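Local coordinates for Card1 endonuclease domain-containing protein (Vibrio cholerae, PDB 1XMX) that is of unproven function but may bind nucleic acid, joining an N-terminal Rossmann-like domain to a C-terminal endonuclease-like domain of the PD-(D/E)XK clan, at residues Val7-Gln12 with Ile32-His37; Asp58-Pro63 with Lys72-Glu77; Ser66-Ile71 with Leu97-Leu102. All blocks are in the same frame, centred on the assembly; numbering follows the deposited sequence.

Interaction 1 of 3, residues Val7-Gln12 with Ile32-His37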
# COMPACT_ATOMS: atom_id res chain seq x y z
N VAL A 7 -14.94 16.21 14.65
CA VAL A 7 -13.86 17.17 14.65
C VAL A 7 -12.56 16.38 14.80
O VAL A 7 -12.52 15.44 15.56
CB VAL A 7 -14.01 18.22 15.76
CG1 VAL A 7 -12.77 19.17 15.75
CG2 VAL A 7 -15.31 19.03 15.52
N GLY A 8 -11.53 16.73 14.03
CA GLY A 8 -10.26 16.00 14.10
C GLY A 8 -9.11 16.96 14.01
O GLY A 8 -9.30 18.08 13.57
N ILE A 9 -7.94 16.55 14.50
CA ILE A 9 -6.78 17.45 14.51
C ILE A 9 -5.81 16.92 13.45
O ILE A 9 -5.37 15.78 13.52
CB ILE A 9 -6.03 17.51 15.88
CG1 ILE A 9 -6.98 17.77 17.08
CG2 ILE A 9 -4.96 18.61 15.84
CD1 ILE A 9 -7.67 18.95 16.97
N ILE A 10 -5.55 17.73 12.43
CA ILE A 10 -4.63 17.30 11.38
C ILE A 10 -3.22 17.06 11.94
O ILE A 10 -2.71 17.82 12.78
CB ILE A 10 -4.57 18.33 10.20
CG1 ILE A 10 -5.82 18.20 9.29
CG2 ILE A 10 -3.28 18.10 9.31
CD1 ILE A 10 -6.00 19.38 8.38
N ASP A 11 -2.60 15.99 11.45
CA ASP A 11 -1.16 15.84 11.61
C ASP A 11 -0.55 15.27 10.33
O ASP A 11 -1.21 15.26 9.31
CB ASP A 11 -0.78 15.09 12.91
CG ASP A 11 -1.13 13.61 12.89
OD1 ASP A 11 -1.46 13.07 11.82
OD2 ASP A 11 -1.06 12.99 13.98
N GLN A 12 0.72 14.84 10.37
CA GLN A 12 1.39 14.34 9.19
C GLN A 12 0.97 12.91 8.85
O GLN A 12 1.17 12.46 7.77
CB GLN A 12 2.90 14.43 9.34
CG GLN A 12 3.38 15.80 9.84
CD GLN A 12 3.08 17.01 8.91
OE1 GLN A 12 3.64 17.09 7.80
NE2 GLN A 12 2.24 17.98 9.39
N ILE A 32 -14.87 18.78 10.68
CA ILE A 32 -14.07 20.00 10.72
C ILE A 32 -12.73 19.59 11.21
O ILE A 32 -12.60 18.99 12.31
CB ILE A 32 -14.70 21.04 11.71
CG1 ILE A 32 -16.08 21.42 11.20
CG2 ILE A 32 -13.79 22.28 11.96
CD1 ILE A 32 -16.92 22.17 12.16
N PHE A 33 -11.73 19.88 10.38
CA PHE A 33 -10.35 19.58 10.74
C PHE A 33 -9.81 20.84 11.39
O PHE A 33 -10.08 21.92 10.92
CB PHE A 33 -9.54 19.26 9.49
CG PHE A 33 -9.95 18.00 8.80
CD1 PHE A 33 -9.55 16.76 9.30
CD2 PHE A 33 -10.66 18.05 7.62
CE1 PHE A 33 -9.89 15.58 8.63
CE2 PHE A 33 -11.01 16.86 6.96
CZ PHE A 33 -10.62 15.65 7.46
N ILE A 34 -9.07 20.68 12.47
CA ILE A 34 -8.38 21.77 13.14
C ILE A 34 -6.89 21.65 12.76
O ILE A 34 -6.36 20.55 12.76
CB ILE A 34 -8.54 21.64 14.66
CG1 ILE A 34 -9.95 22.03 15.08
CG2 ILE A 34 -7.50 22.50 15.45
CD1 ILE A 34 -10.37 21.42 16.40
N GLY A 35 -6.23 22.74 12.37
CA GLY A 35 -4.82 22.67 11.96
C GLY A 35 -4.24 24.08 11.93
O GLY A 35 -4.98 25.06 12.06
N ASP A 36 -2.93 24.20 11.74
CA ASP A 36 -2.34 25.50 11.53
C ASP A 36 -2.23 25.84 10.05
O ASP A 36 -2.48 24.98 9.20
CB ASP A 36 -1.01 25.63 12.27
CG ASP A 36 0.10 24.81 11.64
OD1 ASP A 36 0.13 24.58 10.44
OD2 ASP A 36 1.00 24.41 12.37
N HIS A 37 -1.87 27.08 9.73
CA HIS A 37 -1.91 27.49 8.34
C HIS A 37 -1.09 26.63 7.39
O HIS A 37 -1.56 26.33 6.30
CB HIS A 37 -1.62 28.98 8.13
CG HIS A 37 -1.77 29.38 6.70
ND1 HIS A 37 -2.99 29.40 6.05
CD2 HIS A 37 -0.85 29.72 5.76
CE1 HIS A 37 -2.83 29.74 4.78
NE2 HIS A 37 -1.54 29.96 4.58

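Interaction 2 of 3, residues Asp58-Pro63 with Lys72-Glu77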
# COMPACT_ATOMS: atom_id res chain seq x y z
N ASP A 58 -14.43 21.11 6.59
CA ASP A 58 -14.07 22.49 6.82
C ASP A 58 -12.77 22.46 7.55
O ASP A 58 -12.42 21.45 8.16
CB ASP A 58 -15.10 23.18 7.71
CG ASP A 58 -16.46 23.35 7.02
OD1 ASP A 58 -16.45 23.58 5.78
OD2 ASP A 58 -17.53 23.27 7.71
N PHE A 59 -12.06 23.58 7.51
CA PHE A 59 -10.77 23.72 8.09
C PHE A 59 -10.89 24.88 9.05
O PHE A 59 -11.29 25.97 8.67
CB PHE A 59 -9.70 24.05 7.00
CG PHE A 59 -8.28 24.08 7.53
CD1 PHE A 59 -7.83 23.11 8.44
CD2 PHE A 59 -7.36 25.01 7.07
CE1 PHE A 59 -6.49 23.09 8.91
CE2 PHE A 59 -6.04 24.98 7.52
CZ PHE A 59 -5.60 24.03 8.45
N PHE A 60 -10.56 24.64 10.30
CA PHE A 60 -10.58 25.68 11.31
C PHE A 60 -9.13 25.84 11.78
O PHE A 60 -8.52 24.89 12.28
CB PHE A 60 -11.51 25.31 12.46
CG PHE A 60 -11.45 26.27 13.63
CD1 PHE A 60 -10.55 26.07 14.69
CD2 PHE A 60 -12.28 27.38 13.67
CE1 PHE A 60 -10.48 26.98 15.74
CE2 PHE A 60 -12.23 28.29 14.77
CZ PHE A 60 -11.32 28.07 15.78
N GLU A 61 -8.58 27.04 11.60
CA GLU A 61 -7.15 27.27 11.83
C GLU A 61 -6.88 27.77 13.22
O GLU A 61 -7.41 28.82 13.62
CB GLU A 61 -6.59 28.34 10.89
CG GLU A 61 -5.76 27.76 9.80
CD GLU A 61 -5.23 28.79 8.84
OE1 GLU A 61 -4.84 29.92 9.28
OE2 GLU A 61 -5.20 28.43 7.63
N ILE A 62 -6.01 27.05 13.91
CA ILE A 62 -5.55 27.53 15.19
C ILE A 62 -4.24 28.26 14.96
O ILE A 62 -3.60 28.12 13.94
CB ILE A 62 -5.32 26.41 16.21
CG1 ILE A 62 -4.69 25.21 15.53
CG2 ILE A 62 -6.70 25.97 16.91
CD1 ILE A 62 -3.82 24.32 16.44
N PRO A 63 -3.83 29.02 15.95
CA PRO A 63 -2.56 29.66 15.76
C PRO A 63 -1.50 28.57 15.84
O PRO A 63 -1.73 27.49 16.39
CB PRO A 63 -2.49 30.67 16.93
CG PRO A 63 -3.49 30.22 17.94
CD PRO A 63 -4.47 29.32 17.25
N LYS A 72 -6.65 26.71 23.22
CA LYS A 72 -7.91 26.45 23.92
C LYS A 72 -8.92 27.55 23.70
O LYS A 72 -10.13 27.33 23.64
CB LYS A 72 -7.66 26.35 25.43
CG LYS A 72 -6.97 25.06 25.84
CD LYS A 72 -6.93 24.83 27.36
CE LYS A 72 -6.14 23.51 27.60
NZ LYS A 72 -5.84 23.16 29.04
N SER A 73 -8.43 28.79 23.70
CA SER A 73 -9.27 29.91 23.36
C SER A 73 -9.87 29.82 21.91
O SER A 73 -11.08 30.09 21.72
CB SER A 73 -8.46 31.17 23.52
OG SER A 73 -9.30 32.08 24.09
N ALA A 74 -9.04 29.49 20.92
CA ALA A 74 -9.53 29.38 19.55
C ALA A 74 -10.57 28.26 19.49
O ALA A 74 -11.64 28.42 18.93
CB ALA A 74 -8.34 29.11 18.54
N ILE A 75 -10.29 27.14 20.15
CA ILE A 75 -11.17 25.99 20.07
C ILE A 75 -12.48 26.16 20.84
O ILE A 75 -13.52 25.63 20.44
CB ILE A 75 -10.43 24.67 20.46
CG1 ILE A 75 -9.28 24.41 19.46
CG2 ILE A 75 -11.44 23.48 20.54
CD1 ILE A 75 -8.22 23.33 19.90
N ARG A 76 -12.43 26.88 21.94
CA ARG A 76 -13.63 27.16 22.70
C ARG A 76 -14.59 28.07 21.91
O ARG A 76 -15.78 27.89 21.96
CB ARG A 76 -13.27 27.79 24.03
CG ARG A 76 -14.35 27.69 25.04
CD ARG A 76 -13.78 27.96 26.44
NE ARG A 76 -13.26 26.74 27.09
CZ ARG A 76 -14.03 25.77 27.61
NH1 ARG A 76 -15.38 25.87 27.54
NH2 ARG A 76 -13.46 24.72 28.22
N GLU A 77 -14.05 29.03 21.17
CA GLU A 77 -14.84 29.81 20.21
C GLU A 77 -15.54 28.92 19.17
O GLU A 77 -16.71 29.09 18.91
CB GLU A 77 -13.95 30.83 19.48
CG GLU A 77 -13.87 32.14 20.19
CD GLU A 77 -13.11 33.23 19.42
OE1 GLU A 77 -13.41 33.40 18.19
OE2 GLU A 77 -12.23 33.92 20.05

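Interaction 3 of 3, residues Ser66-Ile71 with Leu97-Leu102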
# COMPACT_ATOMS: atom_id res chain seq x y z
N SER A 66 3.11 27.24 20.25
CA SER A 66 2.89 26.22 21.27
C SER A 66 2.04 26.71 22.44
O SER A 66 1.69 25.90 23.29
CB SER A 66 4.24 25.77 21.81
OG SER A 66 4.95 26.92 22.29
N ASN A 67 1.71 28.01 22.51
CA ASN A 67 0.79 28.58 23.53
C ASN A 67 -0.59 27.93 23.48
O ASN A 67 -1.37 28.15 22.54
CB ASN A 67 0.71 30.12 23.45
CG ASN A 67 -0.09 30.77 24.64
OD1 ASN A 67 -0.95 30.15 25.28
ND2 ASN A 67 0.21 32.05 24.91
N THR A 68 -0.87 27.15 24.53
CA THR A 68 -2.04 26.29 24.66
C THR A 68 -3.26 27.05 25.25
O THR A 68 -4.40 26.67 24.97
CB THR A 68 -1.72 24.94 25.49
OG1 THR A 68 -1.33 25.25 26.84
CG2 THR A 68 -0.60 24.03 24.79
N SER A 69 -3.04 28.14 26.00
CA SER A 69 -4.20 28.96 26.38
C SER A 69 -4.77 29.72 25.16
O SER A 69 -5.97 29.93 25.08
CB SER A 69 -3.95 29.84 27.62
OG SER A 69 -3.27 31.05 27.32
N ALA A 70 -3.93 30.06 24.18
CA ALA A 70 -4.40 30.59 22.87
C ALA A 70 -5.08 29.50 21.99
O ALA A 70 -6.11 29.76 21.35
CB ALA A 70 -3.24 31.27 22.10
N ILE A 71 -4.52 28.30 21.93
CA ILE A 71 -5.22 27.18 21.26
C ILE A 71 -6.60 26.88 21.90
O ILE A 71 -7.62 26.79 21.18
CB ILE A 71 -4.34 25.89 21.20
CG1 ILE A 71 -3.02 26.17 20.49
CG2 ILE A 71 -5.11 24.71 20.51
CD1 ILE A 71 -2.03 24.98 20.60
N LEU A 97 -0.58 16.63 17.24
CA LEU A 97 0.44 16.87 18.31
C LEU A 97 -0.21 16.91 19.71
O LEU A 97 -1.34 17.39 19.88
CB LEU A 97 1.26 18.13 18.02
CG LEU A 97 2.23 18.11 16.80
CD1 LEU A 97 2.81 19.50 16.50
CD2 LEU A 97 3.37 17.09 16.88
N ARG A 98 0.49 16.39 20.71
CA ARG A 98 -0.20 16.22 22.00
C ARG A 98 -0.65 17.52 22.64
O ARG A 98 -1.68 17.54 23.25
CB ARG A 98 0.53 15.24 22.93
CG ARG A 98 0.51 13.80 22.33
CD ARG A 98 1.63 12.91 22.86
NE ARG A 98 1.58 11.59 22.21
CZ ARG A 98 2.20 11.29 21.07
NH1 ARG A 98 2.94 12.21 20.44
NH2 ARG A 98 2.08 10.08 20.56
N HIS A 99 0.08 18.62 22.45
CA HIS A 99 -0.33 19.89 23.01
C HIS A 99 -1.65 20.37 22.43
O HIS A 99 -2.51 20.80 23.16
CB HIS A 99 0.78 20.99 22.93
CG HIS A 99 1.03 21.53 21.55
ND1 HIS A 99 1.28 20.72 20.46
CD2 HIS A 99 1.17 22.80 21.11
CE1 HIS A 99 1.49 21.48 19.39
NE2 HIS A 99 1.45 22.74 19.76
N ARG A 100 -1.81 20.31 21.13
CA ARG A 100 -3.08 20.67 20.51
C ARG A 100 -4.14 19.63 20.90
O ARG A 100 -5.28 20.00 21.14
CB ARG A 100 -2.90 20.68 18.97
CG ARG A 100 -1.95 21.80 18.47
CD ARG A 100 -1.45 21.61 17.05
NE ARG A 100 -0.60 22.73 16.61
CZ ARG A 100 0.09 22.73 15.47
NH1 ARG A 100 0.08 21.66 14.69
NH2 ARG A 100 0.82 23.76 15.12
N LEU A 101 -3.79 18.34 20.89
CA LEU A 101 -4.77 17.26 21.20
C LEU A 101 -5.40 17.44 22.54
O LEU A 101 -6.61 17.36 22.66
CB LEU A 101 -4.15 15.85 21.14
CG LEU A 101 -5.06 14.64 21.38
CD1 LEU A 101 -5.99 14.46 20.16
CD2 LEU A 101 -4.28 13.35 21.56
N LEU A 102 -4.57 17.67 23.56
CA LEU A 102 -5.05 17.80 24.91
C LEU A 102 -5.76 19.13 25.17
O LEU A 102 -6.60 19.20 26.05
CB LEU A 102 -3.93 17.59 25.93
CG LEU A 102 -3.34 16.19 25.85
CD1 LEU A 102 -2.31 16.04 26.93
CD2 LEU A 102 -4.45 15.19 26.04

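Interaction 1 of 3, residues Val7-Gln12 with Ile32-His37
V7, I9 and I34 interlock on one face of two neighbouring parallel strands, the chain of I34 reaching to both partners. Its terminal CD1 presses on V7 CG1 at 3.4 Å, tighter than usual for two methyl groups. I9 closes in as well: its chi2 of -59° bends CD1 back to the neighbouring strand, where it meets I34 CB at 3.7 Å and I34 CD1 at the same distance. On the opposite face the relief is different. G8 offers no bump beside F33, and it is I10, just past the strand, that leans over, its CD1 3.7 Å from F33 CB and its chain at about a right angle to that of the phenylalanine. Between the two faces, strand to strand, run three backbone hydrogen bonds, G8 N to I32 O (3.0 Å), I34 N to G8 O (2.8 Å) and I10 N to I34 O (3.0 Å). Helix 98-110 covers V7 and I9, while helix 40-52 covers I10 and F33, and all the touching residues are buried. Parallel strands 4-9 and 30-35, linked through helix 15-22, form the opening beta-alpha-beta unit of a Rossmann-like sheet.

Interaction 2 of 3, residues Asp58-Pro63 with Lys72-Glu77
F60 and I62, near the end of strand 56-61, pack on A74 and I75 of helix 68-85. The strand lies at the edge of a Rossmann-like sheet, and the helix opens the crossover that carries the chain past strands 30-35 and 4-9 to strand 88-92, so the contact illustrates how such a helix settles on the strand the chain has just left. The phenylalanine can be followed outward. Its CB points toward the helix, and CG is anti to the backbone N (chi1 173°); the ring attached there reaches the helix with its far end. CE1 comes within 4.1 Å of A74 CB and 3.7 Å of A74 O, and CZ, at the tip, comes still closer to the same carbonyl oxygen, 3.2 Å away. Side chains of I32 and I34, on the adjacent strand, also touch the phenylalanine. I62 uses its short branch instead. With CG1 between the backbone N and the carbonyl carbon (chi1 40°), CG2 stands anti to the carbonyl carbon and is the branch that meets the helix, where it touches two successive residues, A74 CB at 3.9 Å and I75 CG1 at 3.9 Å. Beyond I75 stand A104 and F108 of helix 98-110, and I62 itself packs on I34, which draws the pair into the layer between sheet and helices. P63 completes the patch at its exposed margin: its ring carbon CD rests 4.1 Å from A74 CB, the methyl that I62 CG2 also touches.

Interaction 3 of 3, residues Ser66-Ile71 with Leu97-Leu102
I71 and T68, in the first turn of helix 68-85, meet H99 and R100, in the first turn of helix 98-110. The apolar contacts come from methyl groups. I71 CD1 touches both partners, lying 3.8 Å from R100 CG and 3.9 Å from H99 CD2, and its side chain crosses each of theirs at about a right angle. T68 CG2 rests 3.8 Å from H99 CB, near the plane of the imidazole and at its edge. The ring has further van der Waals neighbours. S66 O also lies at its edge, 3.8 Å from H99 CD2, and R100 CG sits 3.6 Å above one face, offset toward the rim. A chi1 of 73° puts H99 CG between its own backbone N and carbonyl carbon, and the ring attached there lies against R100 CG with its CD2 facing S66 and I71.

The polar contacts serve the start of helix 68-85 and the arginine. N67 is the N-cap of helix 68-85: its OD1 accepts from A70 N at 3.2 Å, a fairly straight bond (160° at the hydrogen) whose donor stands above the carbonyl plane, and weakly from S69 N. R100 runs extended from CG to NE, and its guanidinium group forms a salt bridge with D36 and a weak hydrogen bond to A64 O. Two helices following parallel strands thus start side by side at the C-terminal edge of the sheet, the usual ligand side of Rossmann-like folds; here a magnesium ion lies about 6 Å from the H99 side chain.

The three contacts form one continuous corner of the N-terminal domain. Interactions 1 and 2 share the sheet: F33 N lies 2.8 Å from D58 O, and F33 O lies 2.8 Å from F60 N, both probable hydrogen bonds between strands 30-35 and 56-61. Interactions 2 and 3 share helix 68-85, where I62 CG2 approaches I71 CG2 at 4.1 Å. R100 joins all three contacts: besides its salt bridge to D36 of segment 32-37, its NE lies 3.6 Å from I62 CD1. Of the three, interaction 3 is nearest the bound magnesium ion, which is about 10 Å from the I9 side chain in interaction 1 and about 12 Å from that of I62 in interaction 2.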